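Local structure of putative phosphomethylpyrimidine kinase (Bacteroides thetaiotaomicron, 3MBH) at residues F36-N48 with F57-W71. The protein probably phosphorylates pyridoxal and related B6 vitamers at the expense of ATP, as a pyridoxal kinase of the ribokinase superfamily. Numbering follows the deposited sequence. Where two conformers were deposited one is given.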
loop_
_atom_site.group_PDB
_atom_site.type_symbol
_atom_site.label_atom_id
_atom_site.label_comp_id
_atom_site.label_asym_id
_atom_site.label_seq_id
_atom_site.Cartn_x
_atom_site.Cartn_y
_atom_site.Cartn_z
ATOM N N PHE A 36 6.544 -15.216 -8.100
ATOM C CA PHE A 36 7.109 -16.443 -8.652
ATOM C C PHE A 36 8.198 -16.092 -9.615
ATOM O O PHE A 36 8.091 -15.070 -10.289
ATOM C CB PHE A 36 6.026 -17.260 -9.346
ATOM C CG PHE A 36 4.906 -17.596 -8.430
ATOM C CD1 PHE A 36 5.083 -18.562 -7.452
ATOM C CD2 PHE A 36 3.716 -16.886 -8.465
ATOM C CE1 PHE A 36 4.081 -18.830 -6.543
ATOM C CE2 PHE A 36 2.731 -17.139 -7.578
ATOM C CZ PHE A 36 2.895 -18.118 -6.617
ATOM N N GLN A 37 9.270 -16.886 -9.634
ATOM C CA GLN A 37 10.275 -16.752 -10.682
ATOM C C GLN A 37 9.802 -17.523 -11.938
ATOM O O GLN A 37 9.416 -18.676 -11.825
ATOM C CB GLN A 37 11.638 -17.307 -10.230
ATOM C CG GLN A 37 12.660 -17.203 -11.348
ATOM C CD GLN A 37 14.047 -17.710 -10.938
ATOM O OE1 GLN A 37 14.199 -18.309 -9.908
ATOM N NE2 GLN A 37 15.053 -17.407 -11.744
ATOM N N VAL A 38 9.814 -16.864 -13.090
ATOM C CA VAL A 38 9.413 -17.436 -14.346
ATOM C C VAL A 38 10.688 -17.741 -15.131
ATOM O O VAL A 38 11.563 -16.864 -15.314
ATOM C CB VAL A 38 8.575 -16.476 -15.139
ATOM C CG1 VAL A 38 8.269 -17.026 -16.517
ATOM C CG2 VAL A 38 7.312 -16.096 -14.347
ATOM N N CYS A 39 10.796 -18.993 -15.543
ATOM C CA CYS A 39 11.933 -19.529 -16.272
ATOM C C CYS A 39 11.447 -19.892 -17.661
ATOM O O CYS A 39 10.823 -20.952 -17.869
ATOM C CB CYS A 39 12.486 -20.738 -15.572
ATOM S SG CYS A 39 13.196 -20.411 -13.989
ATOM N N PRO A 40 11.749 -19.037 -18.641
ATOM C CA PRO A 40 11.228 -19.259 -19.993
ATOM C C PRO A 40 11.890 -20.422 -20.754
ATOM O O PRO A 40 13.142 -20.538 -20.753
ATOM C CB PRO A 40 11.530 -17.951 -20.726
ATOM C CG PRO A 40 12.658 -17.315 -19.932
ATOM C CD PRO A 40 12.499 -17.779 -18.513
ATOM N N LEU A 41 11.035 -21.258 -21.346
ATOM C CA LEU A 41 11.387 -22.234 -22.381
ATOM C C LEU A 41 10.701 -21.734 -23.650
ATOM O O LEU A 41 9.575 -22.084 -23.913
ATOM C CB LEU A 41 10.872 -23.621 -22.046
ATOM C CG LEU A 41 11.309 -24.747 -23.000
ATOM C CD1 LEU A 41 12.835 -24.807 -23.076
ATOM C CD2 LEU A 41 10.689 -26.082 -22.543
ATOM N N PRO A 42 11.386 -20.885 -24.424
ATOM C CA PRO A 42 10.750 -20.166 -25.500
ATOM C C PRO A 42 10.468 -21.054 -26.716
ATOM O O PRO A 42 11.315 -21.845 -27.101
ATOM C CB PRO A 42 11.769 -19.059 -25.829
ATOM C CG PRO A 42 13.104 -19.670 -25.441
ATOM C CD PRO A 42 12.798 -20.483 -24.233
ATOM N N THR A 43 9.246 -20.960 -27.253
ATOM C CA THR A 43 8.765 -21.837 -28.322
ATOM C C THR A 43 9.037 -21.266 -29.709
ATOM O O THR A 43 9.060 -22.021 -30.708
ATOM C CB THR A 43 7.282 -22.097 -28.152
ATOM O OG1 THR A 43 6.582 -20.832 -28.180
ATOM C CG2 THR A 43 6.993 -22.855 -26.752
ATOM N N ALA A 44 9.235 -19.955 -29.760
ATOM C CA ALA A 44 9.351 -19.201 -31.003
ATOM C C ALA A 44 9.752 -17.782 -30.650
ATOM O O ALA A 44 9.511 -17.345 -29.537
ATOM C CB ALA A 44 8.031 -19.170 -31.803
ATOM N N VAL A 45 10.325 -17.082 -31.616
ATOM C CA VAL A 45 10.564 -15.643 -31.548
ATOM C C VAL A 45 9.796 -14.909 -32.632
ATOM O O VAL A 45 9.897 -15.253 -33.805
ATOM C CB VAL A 45 12.044 -15.331 -31.624
ATOM C CG1 VAL A 45 12.292 -13.788 -31.743
ATOM C CG2 VAL A 45 12.665 -15.837 -30.334
ATOM N N LEU A 46 9.007 -13.927 -32.236
ATOM C CA LEU A 46 8.248 -13.125 -33.184
ATOM C C LEU A 46 8.430 -11.634 -32.912
ATOM O O LEU A 46 8.565 -11.225 -31.768
ATOM C CB LEU A 46 6.736 -13.483 -33.122
ATOM C CG LEU A 46 6.264 -14.953 -33.343
ATOM C CD1 LEU A 46 6.362 -15.820 -32.067
ATOM C CD2 LEU A 46 4.788 -14.973 -33.826
ATOM N N SER A 47 8.317 -10.816 -33.960
ATOM C CA SER A 47 8.318 -9.371 -33.852
ATOM C C SER A 47 7.089 -8.853 -33.073
ATOM O O SER A 47 7.135 -7.784 -32.404
ATOM C CB SER A 47 8.321 -8.760 -35.260
ATOM O OG SER A 47 7.181 -9.135 -36.038
ATOM N N ASN A 48 5.997 -9.606 -33.197
ATOM C CA ASN A 48 4.700 -9.234 -32.672
ATOM C C ASN A 48 3.740 -10.405 -32.809
ATOM O O ASN A 48 4.009 -11.334 -33.577
ATOM C CB ASN A 48 4.148 -8.022 -33.425
ATOM C CG ASN A 48 4.179 -8.171 -34.945
ATOM O OD1 ASN A 48 5.083 -7.644 -35.620
ATOM N ND2 ASN A 48 3.166 -8.826 -35.506
ATOM N N PHE A 57 8.903 -14.601 -37.755
ATOM C CA PHE A 57 8.696 -15.832 -37.039
ATOM C C PHE A 57 9.960 -16.707 -37.088
ATOM O O PHE A 57 10.463 -17.012 -38.149
ATOM C CB PHE A 57 7.521 -16.588 -37.658
ATOM C CG PHE A 57 7.173 -17.826 -36.930
ATOM C CD1 PHE A 57 6.410 -17.769 -35.792
ATOM C CD2 PHE A 57 7.684 -19.056 -37.329
ATOM C CE1 PHE A 57 6.095 -18.904 -35.072
ATOM C CE2 PHE A 57 7.381 -20.208 -36.609
ATOM C CZ PHE A 57 6.575 -20.136 -35.494
ATOM N N LEU A 58 10.466 -17.094 -35.922
ATOM C CA LEU A 58 11.534 -18.057 -35.812
ATOM C C LEU A 58 11.078 -19.191 -34.846
ATOM O O LEU A 58 10.858 -18.969 -33.640
ATOM C CB LEU A 58 12.805 -17.405 -35.281
ATOM C CG LEU A 58 14.025 -18.342 -35.167
ATOM C CD1 LEU A 58 14.573 -18.857 -36.528
ATOM C CD2 LEU A 58 15.095 -17.638 -34.370
ATOM N N ASP A 59 11.045 -20.395 -35.390
ATOM C CA ASP A 59 10.595 -21.610 -34.712
ATOM C C ASP A 59 11.743 -22.053 -33.857
ATOM O O ASP A 59 12.821 -22.283 -34.375
ATOM C CB ASP A 59 10.306 -22.689 -35.799
ATOM C CG ASP A 59 9.952 -24.089 -35.212
ATOM O OD1 ASP A 59 9.776 -24.277 -33.990
ATOM O OD2 ASP A 59 9.806 -25.026 -36.031
ATOM N N LEU A 60 11.541 -22.205 -32.565
ATOM C CA LEU A 60 12.654 -22.634 -31.692
ATOM C C LEU A 60 12.608 -24.132 -31.271
ATOM O O LEU A 60 13.296 -24.529 -30.286
ATOM C CB LEU A 60 12.751 -21.729 -30.461
ATOM C CG LEU A 60 13.119 -20.248 -30.695
ATOM C CD1 LEU A 60 12.975 -19.520 -29.356
ATOM C CD2 LEU A 60 14.523 -20.110 -31.280
ATOM N N THR A 61 11.832 -24.936 -32.015
ATOM C CA THR A 61 11.631 -26.357 -31.713
ATOM C C THR A 61 12.957 -27.049 -31.448
ATOM O O THR A 61 13.097 -27.743 -30.448
ATOM C CB THR A 61 10.897 -27.121 -32.853
ATOM O OG1 THR A 61 9.633 -26.485 -33.103
ATOM C CG2 THR A 61 10.694 -28.673 -32.531
ATOM N N ASP A 62 13.923 -26.843 -32.336
ATOM C CA ASP A 62 15.163 -27.543 -32.174
ATOM C C ASP A 62 16.108 -27.027 -31.082
ATOM O O ASP A 62 17.039 -27.740 -30.708
ATOM C CB ASP A 62 15.853 -27.654 -33.498
ATOM C CG ASP A 62 15.014 -28.456 -34.504
ATOM O OD1 ASP A 62 14.462 -29.508 -34.120
ATOM O OD2 ASP A 62 14.891 -28.001 -35.665
ATOM N N GLU A 63 15.857 -25.839 -30.542
ATOM C CA GLU A 63 16.638 -25.377 -29.400
ATOM C C GLU A 63 16.092 -25.904 -28.069
ATOM O O GLU A 63 16.843 -26.022 -27.101
ATOM C CB GLU A 63 16.683 -23.871 -29.368
ATOM C CG GLU A 63 17.786 -23.288 -28.489
ATOM C CD GLU A 63 19.214 -23.668 -28.936
ATOM O OE1 GLU A 63 19.422 -23.987 -30.128
ATOM O OE2 GLU A 63 20.130 -23.640 -28.073
HETATM N N MSE A 64 14.810 -26.227 -28.018
HETATM C CA MSE A 64 14.155 -26.602 -26.766
HETATM C C MSE A 64 14.778 -27.856 -26.115
HETATM O O MSE A 64 15.062 -27.857 -24.919
HETATM C CB MSE A 64 12.628 -26.759 -26.970
HETATM C CG MSE A 64 11.900 -25.433 -27.254
HETATM SE SE MSE A 64 10.051 -25.570 -27.845
HETATM C CE MSE A 64 10.305 -27.103 -28.928
ATOM N N PRO A 65 15.020 -28.913 -26.894
ATOM C CA PRO A 65 15.700 -30.056 -26.255
ATOM C C PRO A 65 17.079 -29.686 -25.691
ATOM O O PRO A 65 17.526 -30.255 -24.688
ATOM C CB PRO A 65 15.827 -31.108 -27.395
ATOM C CG PRO A 65 14.718 -30.682 -28.391
ATOM C CD PRO A 65 14.743 -29.160 -28.316
ATOM N N LYS A 66 17.758 -28.751 -26.346
ATOM C CA LYS A 66 19.095 -28.340 -25.893
ATOM C C LYS A 66 18.993 -27.600 -24.562
ATOM O O LYS A 66 19.810 -27.848 -23.640
ATOM C CB LYS A 66 19.757 -27.463 -26.962
ATOM C CG LYS A 66 20.012 -28.219 -28.287
ATOM C CD LYS A 66 20.690 -27.275 -29.297
ATOM C CE LYS A 66 20.996 -27.957 -30.577
ATOM N NZ LYS A 66 21.345 -26.937 -31.556
ATOM N N ILE A 67 17.960 -26.766 -24.426
ATOM C CA ILE A 67 17.692 -26.068 -23.179
ATOM C C ILE A 67 17.290 -27.062 -22.070
ATOM O O ILE A 67 17.856 -27.051 -20.978
ATOM C CB ILE A 67 16.612 -24.980 -23.353
ATOM C CG1 ILE A 67 17.149 -23.830 -24.230
ATOM C CG2 ILE A 67 16.171 -24.459 -22.002
ATOM C CD1 ILE A 67 15.988 -22.891 -24.789
ATOM N N ILE A 68 16.324 -27.930 -22.351
ATOM C CA ILE A 68 15.911 -28.972 -21.384
ATOM C C ILE A 68 17.132 -29.762 -20.869
ATOM O O ILE A 68 17.274 -30.003 -19.645
ATOM C CB ILE A 68 14.858 -29.865 -22.024
ATOM C CG1 ILE A 68 13.561 -29.054 -22.233
ATOM C CG2 ILE A 68 14.592 -31.159 -21.186
ATOM C CD1 ILE A 68 12.506 -29.731 -23.186
ATOM N N ALA A 69 18.062 -30.090 -21.758
ATOM C CA ALA A 69 19.198 -30.895 -21.390
ATOM C C ALA A 69 20.071 -30.177 -20.368
ATOM O O ALA A 69 20.544 -30.820 -19.411
ATOM C CB ALA A 69 20.029 -31.312 -22.614
ATOM N N GLU A 70 20.232 -28.855 -20.538
ATOM C CA GLU A 70 21.010 -28.070 -19.587
ATOM C C GLU A 70 20.269 -27.987 -18.269
ATOM O O GLU A 70 20.879 -28.066 -17.200
ATOM C CB GLU A 70 21.278 -26.649 -20.105
ATOM C CG GLU A 70 22.118 -26.573 -21.352
ATOM C CD GLU A 70 23.455 -27.270 -21.197
ATOM O OE1 GLU A 70 24.120 -27.059 -20.185
ATOM O OE2 GLU A 70 23.853 -28.044 -22.099
ATOM N N TRP A 71 18.949 -27.832 -18.339
ATOM C CA TRP A 71 18.165 -27.732 -17.119
ATOM C C TRP A 71 18.298 -29.017 -16.276
ATOM O O TRP A 71 18.389 -28.980 -15.041
ATOM C CB TRP A 71 16.744 -27.425 -17.468
ATOM C CG TRP A 71 16.516 -25.978 -17.852
ATOM C CD1 TRP A 71 17.431 -24.956 -17.857
ATOM C CD2 TRP A 71 15.264 -25.389 -18.221
ATOM N NE1 TRP A 71 16.817 -23.784 -18.234
ATOM C CE2 TRP A 71 15.492 -24.025 -18.466
ATOM C CE3 TRP A 71 13.980 -25.895 -18.418
ATOM C CZ2 TRP A 71 14.464 -23.167 -18.869
ATOM C CZ3 TRP A 71 12.995 -25.074 -18.788
ATOM C CH2 TRP A 71 13.214 -23.716 -19.024
#
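Leu41 packs against helix 64-73, where its CD1 lies 3.5 Å from Ile67 CG2 and its CD2 rests on the end of Ile68. With CG anti to the backbone N (chi1 -174°), both methyls are carried to the helix, while CB stays against Trp71 CH2. These residues belong to the crossover connection of a ribokinase-like fold: strand 37-40 leads into the beta hairpin of 44-46 and 57-59, an excursion before the helix carries the chain on to strand 80-83. Ile67 CG2 sits over one face of the Trp71 indole, near its rim; NE1 of that ring donates a hydrogen bond to Ser47 O of the second subunit. Leu60 CD1 touches both Pro42 CB and Val45 CG2, 3.8 Å from each and roughly at right angles, and Pro42 O is buried there without a polar partner. In the hairpin, Leu46, whose side chain touches the bound pyridoxal, lies alongside Phe57, its CD2 at the ring edge and in its plane. Val45 N hydrogen-bonds to Leu58 O (2.8 Å) and Leu58 N to Val45 O (2.9 Å). Asp59 OD1 takes the N-H of Thr61 in an Asx turn, and Leu60 N donates to Thr43 O at 3.1 Å, from 45° above the carbonyl plane.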